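Local coordinates for protein DOA1 (Saccharomyces cerevisiae, PDB 3ODT) that probably binds ubiquitin through its WD40 beta-propeller domain, with a likely part in regulating the turnover of F-box proteins, at residues V116-S121 with A126-E131; A148-V151 with K157-T160. All coordinates share one frame; numbering follows the deposited sequence.

Contact 1 (V116-S121 with A126-E131)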
# COMPACT_ATOMS: atom_id res chain seq x y z
N VAL A 116 0.23 -15.02 4.93
CA VAL A 116 -1.12 -14.50 5.08
C VAL A 116 -1.37 -13.37 4.09
O VAL A 116 -0.56 -12.47 3.99
CB VAL A 116 -1.38 -13.97 6.52
CG1 VAL A 116 -2.82 -13.46 6.64
CG2 VAL A 116 -1.10 -15.06 7.52
N VAL A 117 -2.47 -13.45 3.36
CA VAL A 117 -2.91 -12.33 2.54
C VAL A 117 -4.03 -11.64 3.31
O VAL A 117 -4.95 -12.28 3.83
CB VAL A 117 -3.46 -12.79 1.18
CG1 VAL A 117 -3.91 -11.60 0.34
CG2 VAL A 117 -2.40 -13.58 0.46
N ILE A 118 -3.98 -10.31 3.38
CA ILE A 118 -5.10 -9.58 3.95
C ILE A 118 -5.52 -8.48 2.99
O ILE A 118 -4.69 -7.73 2.47
CB ILE A 118 -4.82 -9.07 5.39
CG1 ILE A 118 -6.09 -8.50 6.03
CG2 ILE A 118 -3.66 -8.10 5.43
CD1 ILE A 118 -5.94 -8.15 7.50
N SER A 119 -6.83 -8.41 2.75
CA SER A 119 -7.40 -7.51 1.75
C SER A 119 -8.43 -6.58 2.42
O SER A 119 -9.13 -6.97 3.37
CB SER A 119 -8.06 -8.31 0.63
OG SER A 119 -9.01 -9.21 1.17
N GLY A 120 -8.48 -5.34 1.92
CA GLY A 120 -9.46 -4.36 2.32
C GLY A 120 -10.39 -4.09 1.17
O GLY A 120 -9.98 -4.05 0.02
N SER A 121 -11.66 -3.83 1.49
CA SER A 121 -12.66 -3.62 0.44
C SER A 121 -13.73 -2.60 0.74
O SER A 121 -14.14 -2.38 1.90
CB SER A 121 -13.29 -4.99 0.11
OG SER A 121 -14.41 -4.93 -0.78
N ALA A 126 -12.63 -6.54 5.68
CA ALA A 126 -11.30 -7.01 5.30
C ALA A 126 -11.41 -8.51 5.35
O ALA A 126 -12.26 -9.06 6.10
CB ALA A 126 -10.24 -6.53 6.24
N LYS A 127 -10.58 -9.20 4.58
CA LYS A 127 -10.60 -10.64 4.56
C LYS A 127 -9.18 -11.13 4.72
O LYS A 127 -8.23 -10.55 4.18
CB LYS A 127 -11.26 -11.18 3.29
CG LYS A 127 -12.80 -11.06 3.33
CD LYS A 127 -13.48 -11.40 2.01
CE LYS A 127 -15.00 -11.48 2.16
NZ LYS A 127 -15.66 -10.39 2.93
N VAL A 128 -9.05 -12.22 5.45
CA VAL A 128 -7.75 -12.83 5.71
C VAL A 128 -7.73 -14.20 5.07
O VAL A 128 -8.64 -15.04 5.29
CB VAL A 128 -7.51 -13.00 7.21
CG1 VAL A 128 -6.16 -13.74 7.48
CG2 VAL A 128 -7.56 -11.67 7.91
N TRP A 129 -6.71 -14.43 4.24
CA TRP A 129 -6.63 -15.62 3.39
C TRP A 129 -5.32 -16.36 3.62
O TRP A 129 -4.27 -15.75 3.77
CB TRP A 129 -6.70 -15.23 1.91
CG TRP A 129 -7.65 -14.15 1.53
CD1 TRP A 129 -7.46 -12.82 1.70
CD2 TRP A 129 -8.91 -14.30 0.84
NE1 TRP A 129 -8.52 -12.13 1.19
CE2 TRP A 129 -9.43 -13.00 0.67
CE3 TRP A 129 -9.65 -15.38 0.40
CZ2 TRP A 129 -10.65 -12.76 0.03
CZ3 TRP A 129 -10.88 -15.14 -0.23
CH2 TRP A 129 -11.35 -13.83 -0.41
N LYS A 130 -5.40 -17.68 3.66
CA LYS A 130 -4.22 -18.52 3.75
C LYS A 130 -4.39 -19.69 2.83
O LYS A 130 -5.47 -20.29 2.76
CB LYS A 130 -4.02 -19.03 5.18
CG LYS A 130 -3.99 -17.93 6.23
CD LYS A 130 -3.86 -18.53 7.64
CE LYS A 130 -3.79 -17.46 8.69
NZ LYS A 130 -3.60 -18.01 10.07
N GLU A 131 -3.32 -20.03 2.13
CA GLU A 131 -3.31 -21.17 1.22
C GLU A 131 -4.50 -21.13 0.25
O GLU A 131 -5.08 -22.18 -0.09
CB GLU A 131 -3.27 -22.47 2.03
CG GLU A 131 -1.92 -22.68 2.72
CD GLU A 131 -1.95 -23.70 3.85
OE1 GLU A 131 -2.99 -24.37 4.05
OE2 GLU A 131 -0.91 -23.85 4.54
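Trp129 lies across Val117 and Ser119 of the neighbouring strand. CB packs against CB of Val117; the ring then swings back along the hairpin, CG set anti to the carbonyl carbon (chi1 -40°), which brings Trp129 CD1 to 3.3 Å from Val117 O. Val117 CG1 lies 4.0 Å from the same CD1. Next comes NE1, which donates to Ser119 OG at 3.0 Å, nearly straight at 173° and in the plane of the ring. Farther round, CE2 and CZ2 of Trp129 stay 3.8 and 4.1 Å from Ser119 OG, and the indole touches Leu134 and His103. Ser119 OG bridges Trp129 and His103 NE2 by hydrogen bonds, the His–Ser/Thr–Trp network characteristic of WD40 repeats. Strands 116-121 and 126-130 run antiparallel, with paired backbone bonds at Val117–Trp129 and Ser119–Lys127. On the other face Val128 straddles two neighbours: its CG1 presses on Val116 CG1 at a tight 3.5 Å, and its CG2 meets Ile118 CD1 at 3.9 Å. A phenylalanine in place of Trp129 would probably leave Ser119 OG without its indole donor, breaking the bridge to His103. One face thus combines a single directed bond with apolar contact; the other is held by aliphatic groups.

Contact 2 (A148-V151 with K157-T160)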
# COMPACT_ATOMS: atom_id res chain seq x y z
N ALA A 148 -5.94 -2.73 5.43
CA ALA A 148 -5.91 -3.86 6.35
C ALA A 148 -4.49 -4.39 6.37
O ALA A 148 -3.82 -4.54 5.32
CB ALA A 148 -6.91 -4.97 5.92
N LYS A 149 -4.01 -4.67 7.58
CA LYS A 149 -2.65 -5.13 7.80
C LYS A 149 -2.61 -6.23 8.85
O LYS A 149 -3.43 -6.25 9.78
CB LYS A 149 -1.78 -3.98 8.28
CG LYS A 149 -1.54 -2.89 7.26
CD LYS A 149 -0.74 -3.37 6.06
CE LYS A 149 0.01 -2.22 5.38
NZ LYS A 149 -0.83 -1.40 4.48
N VAL A 150 -1.65 -7.11 8.69
CA VAL A 150 -1.39 -8.11 9.69
C VAL A 150 -0.56 -7.47 10.82
O VAL A 150 0.49 -6.86 10.58
CB VAL A 150 -0.59 -9.29 9.08
CG1 VAL A 150 -0.17 -10.27 10.19
CG2 VAL A 150 -1.43 -10.00 8.02
N VAL A 151 -1.03 -7.60 12.05
CA VAL A 151 -0.26 -7.18 13.22
C VAL A 151 0.65 -8.33 13.66
O VAL A 151 1.85 -8.16 13.84
CB VAL A 151 -1.20 -6.76 14.34
CG1 VAL A 151 -0.42 -6.48 15.63
CG2 VAL A 151 -1.98 -5.51 13.91
N LYS A 157 -3.74 -11.47 14.77
CA LYS A 157 -4.19 -10.11 15.02
C LYS A 157 -4.01 -9.26 13.78
O LYS A 157 -2.97 -9.32 13.13
CB LYS A 157 -3.42 -9.49 16.20
CG LYS A 157 -3.88 -10.03 17.53
CD LYS A 157 -3.12 -9.39 18.71
CE LYS A 157 -3.77 -9.75 20.03
NZ LYS A 157 -3.01 -9.20 21.18
N PHE A 158 -5.04 -8.49 13.47
CA PHE A 158 -5.13 -7.74 12.24
C PHE A 158 -5.59 -6.33 12.57
O PHE A 158 -6.25 -6.10 13.61
CB PHE A 158 -6.12 -8.40 11.27
CG PHE A 158 -5.92 -9.89 11.16
CD1 PHE A 158 -4.79 -10.37 10.56
CD2 PHE A 158 -6.81 -10.78 11.73
CE1 PHE A 158 -4.56 -11.73 10.48
CE2 PHE A 158 -6.57 -12.13 11.68
CZ PHE A 158 -5.45 -12.61 11.04
N LEU A 159 -5.27 -5.40 11.70
CA LEU A 159 -5.63 -3.99 11.88
C LEU A 159 -6.28 -3.46 10.60
O LEU A 159 -5.79 -3.71 9.51
CB LEU A 159 -4.38 -3.18 12.19
CG LEU A 159 -4.58 -1.82 12.84
CD1 LEU A 159 -5.10 -1.93 14.27
CD2 LEU A 159 -3.25 -1.05 12.82
N THR A 160 -7.40 -2.77 10.74
CA THR A 160 -8.13 -2.25 9.61
C THR A 160 -8.40 -0.76 9.80
O THR A 160 -8.56 -0.27 10.94
CB THR A 160 -9.48 -3.00 9.45
OG1 THR A 160 -10.23 -2.91 10.67
CG2 THR A 160 -9.24 -4.49 9.10
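Strands 148-150 and 157-160 run antiparallel at 157°, their axes 4.6 Å apart. Lys149 and Leu159 form the hydrogen-bonded pair, each backbone N giving to the other's O at 2.8 Å, with Ala148–Thr160 and Val150–Phe158 as non-hydrogen-bonded pairs to its two sides. Where the first strand turns a corner, Val151 N still reaches Lys157 O at 2.8 Å, but the bond is bent (145°) and comes from outside the carbonyl plane. Val151 closes over the second strand: its CB lies 3.3 Å from Lys157 O, and its CG2, placed beside its own backbone N by a chi1 of 173°, rests 3.8 Å from Leu159 CB. On the opposite face Ala148 CB meets Thr160 CG2 at 4.0 Å. Next to that pair the Phe158 ring turns its edge to Val150, CD1 standing 4.2 Å from Val150 CG2. Thr160 keeps CG2 for this contact, while its OG1 makes hydrogen bonds with His141 NE2 and Trp170 NE1, as in the His–Ser/Thr–Trp network of WD40 repeats. Lys149 leads its amine away to a salt bridge with Asp147. Across the hairpin itself, then, backbone bonds and hydrocarbon do the holding, while the polar side-chain ends serve partners beyond it.

In the fold
Contacts 1 and 2 belong to successive four-stranded blades of the propeller: contact 1 joins the second and third strands of one blade, contact 2 the first and second of the next. Both are buried, with partly exposed lysines among them (Lys130 in contact 1, Lys149 and Lys157 in contact 2), and their centres lie about 10 Å apart. The blades pack face to face: Ala126 CB meets Ala148 CB at 3.7 Å and Thr160 CG2 at 3.6 Å, and Ile118 CD1 rests on Phe158 CB at 3.8 Å. Contact 1 contains its tryptophan–serine bond, whereas the equivalent threonine of contact 2 finds its tryptophan on strand 167-171, outside the pair.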